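Local atomic coordinates of beta 1-3 glucanase (PDB entry 5H4E), a protein that probably hydrolyses beta-1,3-glycosidic linkages in beta-1,3-glucans as a family 64 glycoside hydrolase. Residues D156-P161 / D184-Y189; G257-F262 / Y272-P277; N73-F78 / I107-A112. One frame throughout, in Å; residues are numbered along the deposited sequence.

Contact 1 (D156-P161 / D184-Y189); sequences DQFCYP and DLMNAY
Helix-on-strand packing joins helix 182-192 to the short strand 157-158 and the loop that follows it, with the ring of Phe-158 received by Leu-185 and Met-186. The side chain of Phe-158 leaves the backbone toward the helix. The far end of the ring does the touching: Phe-158 CZ lies 3.5 Å from Leu-185 CD1, and that methyl meets the ring obliquely while the two side chains cross at about a right angle. Leu-185 CB stays close to the same corner, 4.1 Å from Phe-158 CZ. A second neighbour of the methyl is Pro-161, whose CB is 4.1 Å from Leu-185 CD1, so a single methyl serves both an aromatic ring and a proline ring. Leucine suits the place by offering an apolar methyl at just that reach from the helix.

Met-186 meets the ring differently. A bend at chi2 (-73°) sets its SD 5.5 Å from the centroid of the Phe-158 ring and 83° off the ring normal, a Met-aromatic contact at the edge, where ring hydrogens face the polarisable sulfur. Beyond the sulfur, Met-186 CE reaches to 4.3 Å from Phe-158 CE2 and also to 4.0 Å from Cys-159 O, a carbonyl hydrogen-bonded to Arg-182 NE. Methionine's flexible chain allows one residue to follow both ring and backbone.

Around this contact, Trp-337 of helix 332-339 stacks with Phe-158, and Ile-206 of the paired strand touches Met-186. The contact is plain hydrophobic packing of a helix on a short two-stranded antiparallel sheet, in which Leu-185 and the end of Met-186 pack against the ring of Phe-158, at its far end and at its edge.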
loop_
_atom_site.group_PDB
_atom_site.type_symbol
_atom_site.label_atom_id
_atom_site.label_comp_id
_atom_site.label_asym_id
_atom_site.label_seq_id
_atom_site.Cartn_x
_atom_site.Cartn_y
_atom_site.Cartn_z
ATOM N N ASP A 156 0.211 4.818 -2.142
ATOM C CA ASP A 156 0.125 5.544 -3.412
ATOM C C ASP A 156 -0.658 6.853 -3.311
ATOM O O ASP A 156 -0.358 7.821 -4.015
ATOM C CB ASP A 156 -0.527 4.664 -4.491
ATOM C CG ASP A 156 0.429 3.636 -5.071
ATOM O OD1 ASP A 156 1.618 3.666 -4.735
ATOM O OD2 ASP A 156 -0.010 2.800 -5.885
ATOM N N GLN A 157 -1.663 6.888 -2.439
ATOM C CA GLN A 157 -2.605 8.003 -2.429
ATOM C C GLN A 157 -3.464 8.082 -1.165
ATOM O O GLN A 157 -3.570 7.110 -0.402
ATOM C CB GLN A 157 -3.542 7.898 -3.644
ATOM C CG GLN A 157 -4.352 6.624 -3.584
ATOM C CD GLN A 157 -5.589 6.638 -4.470
ATOM O OE1 GLN A 157 -5.550 7.098 -5.610
ATOM N NE2 GLN A 157 -6.692 6.119 -3.945
ATOM N N PHE A 158 -4.072 9.250 -0.965
ATOM C CA PHE A 158 -5.291 9.376 -0.181
ATOM C C PHE A 158 -6.397 9.955 -1.049
ATOM O O PHE A 158 -6.279 11.096 -1.528
ATOM C CB PHE A 158 -5.108 10.272 1.034
ATOM C CG PHE A 158 -6.397 10.557 1.756
ATOM C CD1 PHE A 158 -6.858 9.695 2.737
ATOM C CD2 PHE A 158 -7.162 11.665 1.435
ATOM C CE1 PHE A 158 -8.065 9.938 3.386
ATOM C CE2 PHE A 158 -8.362 11.919 2.075
ATOM C CZ PHE A 158 -8.822 11.052 3.045
ATOM N N CYS A 159 -7.477 9.201 -1.220
ATOM C CA CYS A 159 -8.630 9.682 -1.983
ATOM C C CYS A 159 -9.850 9.901 -1.083
ATOM O O CYS A 159 -10.383 10.997 -1.032
ATOM C CB CYS A 159 -8.979 8.711 -3.118
ATOM S SG CYS A 159 -10.418 9.241 -4.071
ATOM N N TYR A 160 -10.299 8.857 -0.382
ATOM C CA TYR A 160 -11.398 9.016 0.563
ATOM C C TYR A 160 -11.112 8.217 1.829
ATOM O O TYR A 160 -10.363 7.244 1.782
ATOM C CB TYR A 160 -12.747 8.600 -0.070
ATOM C CG TYR A 160 -12.902 7.153 -0.514
ATOM C CD1 TYR A 160 -13.094 6.135 0.416
ATOM C CD2 TYR A 160 -12.903 6.814 -1.871
ATOM C CE1 TYR A 160 -13.254 4.811 0.016
ATOM C CE2 TYR A 160 -13.072 5.486 -2.290
ATOM C CZ TYR A 160 -13.247 4.491 -1.334
ATOM O OH TYR A 160 -13.421 3.180 -1.716
ATOM N N PRO A 161 -11.686 8.634 2.969
ATOM C CA PRO A 161 -11.359 7.918 4.207
ATOM C C PRO A 161 -11.980 6.522 4.261
ATOM O O PRO A 161 -13.156 6.347 3.913
ATOM C CB PRO A 161 -11.948 8.813 5.295
ATOM C CG PRO A 161 -13.029 9.581 4.621
ATOM C CD PRO A 161 -12.539 9.806 3.216
ATOM N N ASP A 184 -12.239 17.403 5.779
ATOM C CA ASP A 184 -11.398 17.795 6.916
ATOM C C ASP A 184 -9.970 17.301 6.767
ATOM O O ASP A 184 -9.043 18.012 7.120
ATOM C CB ASP A 184 -11.963 17.282 8.235
ATOM C CG ASP A 184 -13.196 18.038 8.675
ATOM O OD1 ASP A 184 -13.529 19.092 8.071
ATOM O OD2 ASP A 184 -13.829 17.574 9.642
ATOM N N LEU A 185 -9.794 16.087 6.243
ATOM C CA LEU A 185 -8.451 15.528 6.082
ATOM C C LEU A 185 -7.655 16.266 4.999
ATOM O O LEU A 185 -6.471 16.579 5.189
ATOM C CB LEU A 185 -8.529 14.028 5.777
ATOM C CG LEU A 185 -8.933 13.133 6.950
ATOM C CD1 LEU A 185 -9.313 11.728 6.455
ATOM C CD2 LEU A 185 -7.803 13.063 7.992
ATOM N N MET A 186 -8.304 16.537 3.872
ATOM C CA MET A 186 -7.712 17.345 2.808
ATOM C C MET A 186 -7.234 18.707 3.314
ATOM O O MET A 186 -6.098 19.119 3.060
ATOM C CB MET A 186 -8.724 17.575 1.685
ATOM C CG MET A 186 -9.209 16.336 0.978
ATOM S SD MET A 186 -7.945 15.668 -0.083
ATOM C CE MET A 186 -8.940 14.678 -1.194
ATOM N N ASN A 187 -8.117 19.412 4.012
ATOM C CA ASN A 187 -7.788 20.739 4.528
ATOM C C ASN A 187 -6.673 20.687 5.570
ATOM O O ASN A 187 -5.734 21.482 5.521
ATOM C CB ASN A 187 -9.028 21.405 5.117
ATOM C CG ASN A 187 -10.068 21.750 4.057
ATOM O OD1 ASN A 187 -9.734 21.990 2.891
ATOM N ND2 ASN A 187 -11.331 21.788 4.458
ATOM N N ALA A 188 -6.783 19.752 6.510
ATOM C CA ALA A 188 -5.756 19.587 7.536
ATOM C C ALA A 188 -4.407 19.262 6.929
ATOM O O ALA A 188 -3.395 19.799 7.363
ATOM C CB ALA A 188 -6.144 18.511 8.519
ATOM N N TYR A 189 -4.388 18.378 5.931
ATOM C CA TYR A 189 -3.128 18.032 5.269
ATOM C C TYR A 189 -2.432 19.293 4.748
ATOM O O TYR A 189 -1.256 19.525 5.031
ATOM C CB TYR A 189 -3.363 17.032 4.117
ATOM C CG TYR A 189 -2.081 16.663 3.383
ATOM C CD1 TYR A 189 -1.557 17.491 2.394
ATOM C CD2 TYR A 189 -1.386 15.499 3.691
ATOM C CE1 TYR A 189 -0.393 17.180 1.738
ATOM C CE2 TYR A 189 -0.209 15.174 3.031
ATOM C CZ TYR A 189 0.281 16.028 2.056
ATOM O OH TYR A 189 1.447 15.728 1.395
#

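Contact 2 (G257-F262 / Y272-P277)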
loop_
_atom_site.group_PDB
_atom_site.type_symbol
_atom_site.label_atom_id
_atom_site.label_comp_id
_atom_site.label_asym_id
_atom_site.label_seq_id
_atom_site.Cartn_x
_atom_site.Cartn_y
_atom_site.Cartn_z
ATOM N N GLY A 257 32.993 1.499 1.110
ATOM C CA GLY A 257 32.824 2.038 -0.223
ATOM C C GLY A 257 31.428 2.608 -0.373
ATOM O O GLY A 257 31.071 3.572 0.306
ATOM N N ASN A 258 30.631 2.009 -1.255
ATOM C CA ASN A 258 29.266 2.475 -1.491
ATOM C C ASN A 258 28.227 1.489 -0.972
ATOM O O ASN A 258 27.022 1.721 -1.101
ATOM C CB ASN A 258 29.037 2.726 -2.985
ATOM C CG ASN A 258 28.606 4.151 -3.278
ATOM O OD1 ASN A 258 28.954 5.085 -2.545
ATOM N ND2 ASN A 258 27.830 4.326 -4.340
ATOM N N ASP A 259 28.702 0.384 -0.408
ATOM C CA ASP A 259 27.840 -0.646 0.150
ATOM C C ASP A 259 27.616 -0.459 1.639
ATOM O O ASP A 259 28.504 0.017 2.345
ATOM C CB ASP A 259 28.433 -2.039 -0.069
ATOM C CG ASP A 259 28.587 -2.387 -1.528
ATOM O OD1 ASP A 259 27.791 -1.885 -2.351
ATOM O OD2 ASP A 259 29.499 -3.174 -1.842
ATOM N N PHE A 260 26.441 -0.876 2.105
ATOM C CA PHE A 260 26.141 -0.935 3.527
ATOM C C PHE A 260 26.204 -2.399 3.905
ATOM O O PHE A 260 25.332 -3.173 3.514
ATOM C CB PHE A 260 24.752 -0.359 3.854
ATOM C CG PHE A 260 24.712 0.469 5.122
ATOM C CD1 PHE A 260 24.233 1.771 5.107
ATOM C CD2 PHE A 260 25.246 -0.030 6.300
ATOM C CE1 PHE A 260 24.200 2.521 6.274
ATOM C CE2 PHE A 260 25.240 0.721 7.467
ATOM C CZ PHE A 260 24.722 1.997 7.456
ATOM N N VAL A 261 27.237 -2.784 4.650
ATOM C CA VAL A 261 27.497 -4.191 4.957
ATOM C C VAL A 261 27.199 -4.567 6.409
ATOM O O VAL A 261 27.686 -3.930 7.347
ATOM C CB VAL A 261 28.971 -4.547 4.649
ATOM C CG1 VAL A 261 29.122 -6.042 4.439
ATOM C CG2 VAL A 261 29.454 -3.763 3.433
ATOM N N PHE A 262 26.407 -5.618 6.587
ATOM C CA PHE A 262 25.971 -6.035 7.909
ATOM C C PHE A 262 26.418 -7.447 8.266
ATOM O O PHE A 262 26.693 -8.284 7.401
ATOM C CB PHE A 262 24.437 -5.970 8.029
ATOM C CG PHE A 262 23.868 -4.571 7.976
ATOM C CD1 PHE A 262 23.796 -3.883 6.774
ATOM C CD2 PHE A 262 23.377 -3.960 9.127
ATOM C CE1 PHE A 262 23.260 -2.615 6.716
ATOM C CE2 PHE A 262 22.845 -2.683 9.078
ATOM C CZ PHE A 262 22.790 -2.007 7.876
ATOM N N TYR A 272 24.454 -7.445 2.441
ATOM C CA TYR A 272 24.646 -6.204 1.696
ATOM C C TYR A 272 23.390 -5.428 1.312
ATOM O O TYR A 272 22.417 -6.003 0.831
ATOM C CB TYR A 272 25.408 -6.494 0.402
ATOM C CG TYR A 272 26.881 -6.716 0.596
ATOM C CD1 TYR A 272 27.794 -5.738 0.247
ATOM C CD2 TYR A 272 27.358 -7.903 1.129
ATOM C CE1 TYR A 272 29.139 -5.927 0.424
ATOM C CE2 TYR A 272 28.710 -8.102 1.311
ATOM C CZ TYR A 272 29.592 -7.105 0.959
ATOM O OH TYR A 272 30.940 -7.293 1.140
ATOM N N ILE A 273 23.443 -4.114 1.503
ATOM C CA ILE A 273 22.695 -3.204 0.651
ATOM C C ILE A 273 23.694 -2.724 -0.400
ATOM O O ILE A 273 24.686 -2.066 -0.079
ATOM C CB ILE A 273 22.092 -2.003 1.400
ATOM C CG1 ILE A 273 21.241 -2.454 2.581
ATOM C CG2 ILE A 273 21.261 -1.154 0.460
ATOM C CD1 ILE A 273 20.577 -1.298 3.289
ATOM N N HIS A 274 23.457 -3.088 -1.655
ATOM C CA HIS A 274 24.369 -2.720 -2.730
ATOM C C HIS A 274 24.130 -1.317 -3.260
ATOM O O HIS A 274 23.261 -1.091 -4.093
ATOM C CB HIS A 274 24.265 -3.744 -3.861
ATOM C CG HIS A 274 24.658 -5.123 -3.440
ATOM N ND1 HIS A 274 25.969 -5.544 -3.412
ATOM C CD2 HIS A 274 23.919 -6.165 -2.994
ATOM C CE1 HIS A 274 26.020 -6.792 -2.980
ATOM N NE2 HIS A 274 24.790 -7.192 -2.721
ATOM N N GLY A 275 24.910 -0.363 -2.766
ATOM C CA GLY A 275 24.822 1.001 -3.239
ATOM C C GLY A 275 24.231 1.973 -2.236
ATOM O O GLY A 275 23.821 1.599 -1.127
ATOM N N LYS A 276 24.212 3.237 -2.641
ATOM C CA LYS A 276 23.637 4.314 -1.857
ATOM C C LYS A 276 22.304 4.727 -2.485
ATOM O O LYS A 276 22.244 5.002 -3.688
ATOM C CB LYS A 276 24.602 5.493 -1.790
ATOM C CG LYS A 276 24.029 6.714 -1.125
ATOM C CD LYS A 276 25.087 7.781 -0.884
ATOM C CE LYS A 276 25.565 8.399 -2.174
ATOM N NZ LYS A 276 26.606 9.425 -1.895
ATOM N N PRO A 277 21.227 4.755 -1.679
ATOM C CA PRO A 277 19.883 4.962 -2.249
ATOM C C PRO A 277 19.631 6.368 -2.799
ATOM O O PRO A 277 20.198 7.346 -2.310
ATOM C CB PRO A 277 18.952 4.679 -1.064
ATOM C CG PRO A 277 19.773 4.980 0.145
ATOM C CD PRO A 277 21.194 4.594 -0.212
HETATM O O HOH W 1 28.128 -4.230 -3.912
#
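Phe-260 and Ile-273 exchange the two strongest bonds, as an antiparallel hydrogen-bonded pair: Phe-260 N donates to Ile-273 O at 3.0 Å, and Ile-273 N to Phe-260 O at 2.9 Å. The polar side chain of Asp-259 extends this pairing past the end of strand 271-273. Its OD1 accepts a weak bond from Gly-275 N at 3.3 Å. A water links Asp-259 to His-274: it lies 2.6 Å from His-274 ND1, near the plane of the imidazole, and gives a weak bond to Asp-259 OD2. The carboxylate so makes a weak link to the backbone of Gly-275 and a water-mediated one to the imidazole of His-274; its nearness might also raise the basicity of that histidine. Gly-275 has a positive phi at which a side-chain carbon would collide with the carbonyl O of His-274, so the absence of a side chain fits the chain's path.

Beside Asp-259, Tyr-272 presents its ring edge to the carboxylate, Asp-259 OD2 being 3.6 Å from Tyr-272 CE1, with the two planes 82° apart. One face of the same ring takes a CH-pi contact from Val-261, whose CG1 is 3.9 Å from the centroid and 19° off the normal. These side chains lie side by side, pointing the same way, as expected of directly cross-strand residues, here a non-hydrogen-bonded pair, and a beta-branched valine gives the tyrosine a compact apolar surface.

On the other sheet face, Phe-260 CB packs 4.0 Å from Ile-273 CB. Phe-260 then meets Tyr-234 edge-to-face, while Ile-273 touches Lys-300 and Val-303 of helix 294-309. This is the register of a beta hairpin, whose strand 271-273 forms the edge of a four-stranded antiparallel meander.

Contact 3 (N73-F78 / I107-A112); sequences NYSNYF and IKVNQA
Ser-75 turns OG between its own backbone N and carbonyl carbon (chi1 65°), the orientation that brings the hydroxyl to Ile-107 O. Lys-108 extends with CG anti to the backbone N and then bends at chi2 (75°), which turns CD back alongside Asn-73 O and Tyr-74. The serine bond is short: Ser-75 OG donates to Ile-107 O at 2.6 Å, from 28° outside the carbonyl plane. Ser-75 N adds a weak bond to that oxygen at 3.2 Å, so two donors of one residue grip a single carbonyl; serine suits the place by being small and carrying its donor close to the backbone. Lys-108 NZ, at the end of its long chain, donates to Asn-73 O at 3.1 Å, in the plane of that carbonyl. A water completes the backbone link, donating to Ser-75 O at 2.7 Å and accepting from Ile-107 N at 2.6 Å.

Van der Waals contacts accompany these bonds. Tyr-74 lays its ring edge against the backbone, CD2 being 3.7 Å from Lys-108 N, while the lysine chain crosses the tyrosine at about a right angle. Val-109 CG2 sits 3.3 Å from Tyr-77 OH and makes an apolar touch with Ser-75 CB; the phenol's own hydrogen-bond partner is Asp-56, and its ring stacks with His-42. Also apolar is the meeting of Phe-78 CE2 with Ile-107 CD1 at 3.7 Å, a methyl at the tip of a straight isoleucine chain touching the ring obliquely.

The strands 70-74 and 108-111 belong to separate two-stranded sheets. With regular pairing lacking, the side chains of Ser-75 and Lys-108 carry direct polar links to the backbone that strand pairing would otherwise supply, and a water adds another.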
loop_
_atom_site.group_PDB
_atom_site.type_symbol
_atom_site.label_atom_id
_atom_site.label_comp_id
_atom_site.label_asym_id
_atom_site.label_seq_id
_atom_site.Cartn_x
_atom_site.Cartn_y
_atom_site.Cartn_z
ATOM N N ASN A 73 -11.570 -0.844 -24.855
ATOM C CA ASN A 73 -12.476 -1.701 -24.082
ATOM C C ASN A 73 -11.786 -2.287 -22.851
ATOM O O ASN A 73 -10.619 -2.678 -22.914
ATOM C CB ASN A 73 -13.008 -2.859 -24.937
ATOM C CG ASN A 73 -14.015 -2.414 -25.986
ATOM O OD1 ASN A 73 -14.512 -1.287 -25.960
ATOM N ND2 ASN A 73 -14.343 -3.321 -26.904
ATOM N N TYR A 74 -12.509 -2.388 -21.740
ATOM C CA TYR A 74 -11.915 -2.930 -20.518
ATOM C C TYR A 74 -12.782 -4.003 -19.908
ATOM O O TYR A 74 -13.995 -3.996 -20.085
ATOM C CB TYR A 74 -11.690 -1.824 -19.489
ATOM C CG TYR A 74 -10.862 -0.670 -20.001
ATOM C CD1 TYR A 74 -11.445 0.346 -20.756
ATOM C CD2 TYR A 74 -9.501 -0.589 -19.719
ATOM C CE1 TYR A 74 -10.695 1.413 -21.224
ATOM C CE2 TYR A 74 -8.742 0.474 -20.184
ATOM C CZ TYR A 74 -9.349 1.470 -20.941
ATOM O OH TYR A 74 -8.597 2.526 -21.407
ATOM N N SER A 75 -12.156 -4.914 -19.168
ATOM C CA SER A 75 -12.887 -5.931 -18.420
ATOM C C SER A 75 -13.890 -5.287 -17.475
ATOM O O SER A 75 -13.878 -4.071 -17.257
ATOM C CB SER A 75 -11.930 -6.798 -17.620
ATOM O OG SER A 75 -11.279 -6.017 -16.628
ATOM N N ASN A 76 -14.765 -6.098 -16.909
ATOM C CA ASN A 76 -15.744 -5.567 -15.985
ATOM C C ASN A 76 -15.979 -6.582 -14.888
ATOM O O ASN A 76 -16.919 -7.383 -14.938
ATOM C CB ASN A 76 -17.041 -5.211 -16.697
ATOM C CG ASN A 76 -17.993 -4.438 -15.806
ATOM O OD1 ASN A 76 -17.662 -4.098 -14.665
ATOM N ND2 ASN A 76 -19.187 -4.155 -16.319
ATOM N N TYR A 77 -15.090 -6.557 -13.902
ATOM C CA TYR A 77 -15.156 -7.489 -12.799
ATOM C C TYR A 77 -15.906 -6.893 -11.615
ATOM O O TYR A 77 -15.958 -7.502 -10.545
ATOM C CB TYR A 77 -13.750 -7.894 -12.366
ATOM C CG TYR A 77 -12.905 -8.591 -13.418
ATOM C CD1 TYR A 77 -13.474 -9.400 -14.400
ATOM C CD2 TYR A 77 -11.525 -8.456 -13.403
ATOM C CE1 TYR A 77 -12.675 -10.046 -15.350
ATOM C CE2 TYR A 77 -10.732 -9.093 -14.316
ATOM C CZ TYR A 77 -11.302 -9.884 -15.293
ATOM O OH TYR A 77 -10.465 -10.507 -16.194
ATOM N N PHE A 78 -16.487 -5.710 -11.814
ATOM C CA PHE A 78 -17.087 -4.946 -10.724
ATOM C C PHE A 78 -18.541 -5.284 -10.467
ATOM O O PHE A 78 -19.259 -5.735 -11.365
ATOM C CB PHE A 78 -16.941 -3.444 -11.004
ATOM C CG PHE A 78 -15.565 -2.935 -10.719
ATOM C CD1 PHE A 78 -15.266 -2.368 -9.485
ATOM C CD2 PHE A 78 -14.550 -3.092 -11.644
ATOM C CE1 PHE A 78 -13.978 -1.926 -9.202
ATOM C CE2 PHE A 78 -13.269 -2.648 -11.365
ATOM C CZ PHE A 78 -12.987 -2.069 -10.139
ATOM N N ILE A 107 -10.284 -1.588 -15.750
ATOM C CA ILE A 107 -9.145 -2.484 -15.616
ATOM C C ILE A 107 -8.876 -3.241 -16.921
ATOM O O ILE A 107 -9.720 -4.015 -17.379
ATOM C CB ILE A 107 -9.374 -3.492 -14.465
ATOM C CG1 ILE A 107 -9.436 -2.746 -13.119
ATOM C CG2 ILE A 107 -8.306 -4.562 -14.476
ATOM C CD1 ILE A 107 -9.752 -3.637 -11.928
ATOM N N LYS A 108 -7.704 -3.011 -17.509
ATOM C CA LYS A 108 -7.290 -3.679 -18.749
ATOM C C LYS A 108 -6.576 -5.009 -18.486
ATOM O O LYS A 108 -5.505 -5.029 -17.877
ATOM C CB LYS A 108 -6.368 -2.756 -19.556
ATOM C CG LYS A 108 -5.998 -3.245 -20.960
ATOM C CD LYS A 108 -7.166 -3.084 -21.917
ATOM C CE LYS A 108 -6.717 -3.123 -23.375
ATOM N NZ LYS A 108 -7.835 -2.688 -24.275
ATOM N N VAL A 109 -7.150 -6.117 -18.954
ATOM C CA VAL A 109 -6.467 -7.408 -18.841
ATOM C C VAL A 109 -5.431 -7.515 -19.959
ATOM O O VAL A 109 -5.672 -7.060 -21.077
ATOM C CB VAL A 109 -7.447 -8.613 -18.918
ATOM C CG1 VAL A 109 -6.689 -9.934 -18.715
ATOM C CG2 VAL A 109 -8.558 -8.474 -17.889
ATOM N N ASN A 110 -4.283 -8.110 -19.660
ATOM C CA ASN A 110 -3.174 -8.136 -20.609
ATOM C C ASN A 110 -2.329 -9.407 -20.542
ATOM O O ASN A 110 -2.813 -10.462 -20.122
ATOM C CB ASN A 110 -2.278 -6.917 -20.380
ATOM C CG ASN A 110 -1.757 -6.824 -18.953
ATOM O OD1 ASN A 110 -1.499 -7.836 -18.299
ATOM N ND2 ASN A 110 -1.604 -5.601 -18.462
ATOM N N GLN A 111 -1.074 -9.280 -20.979
ATOM C CA GLN A 111 -0.016 -10.262 -20.751
ATOM C C GLN A 111 1.247 -9.534 -20.249
ATOM O O GLN A 111 1.747 -8.614 -20.908
ATOM C CB GLN A 111 0.309 -11.070 -22.021
ATOM C CG GLN A 111 1.678 -11.760 -21.930
ATOM C CD GLN A 111 2.113 -12.488 -23.194
ATOM O OE1 GLN A 111 1.361 -13.279 -23.765
ATOM N NE2 GLN A 111 3.354 -12.243 -23.619
ATOM N N ALA A 112 1.747 -9.932 -19.079
ATOM C CA ALA A 112 3.024 -9.417 -18.583
ATOM C C ALA A 112 4.205 -9.996 -19.381
ATOM O O ALA A 112 4.082 -11.043 -20.026
ATOM C CB ALA A 112 3.180 -9.721 -17.099
HETATM O O HOH W 2 -12.641 -2.686 -15.271
#

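Along the chain contact 3 comes first, contact 1 next and contact 2 last, each closing before the following one opens. Their centres are well separated: about 28 Å between contacts 1 and 3, 36 Å between 1 and 2, and 40 Å between 2 and 3, with no two touching. They share no sheet. Contact 3 joins the two-stranded sheets 63-67/70-74 and 108-111/117-120, contact 1 sets helix 182-192 on strand 157-158, just before strand 162-168 of the five-stranded mixed sheet, and contact 2 lies in a four-stranded meander backed by helices. Contact 2 is thus a hairpin of close sequence neighbours, while contacts 1 and 3 bridge longer intervals of the glucanase family sequence.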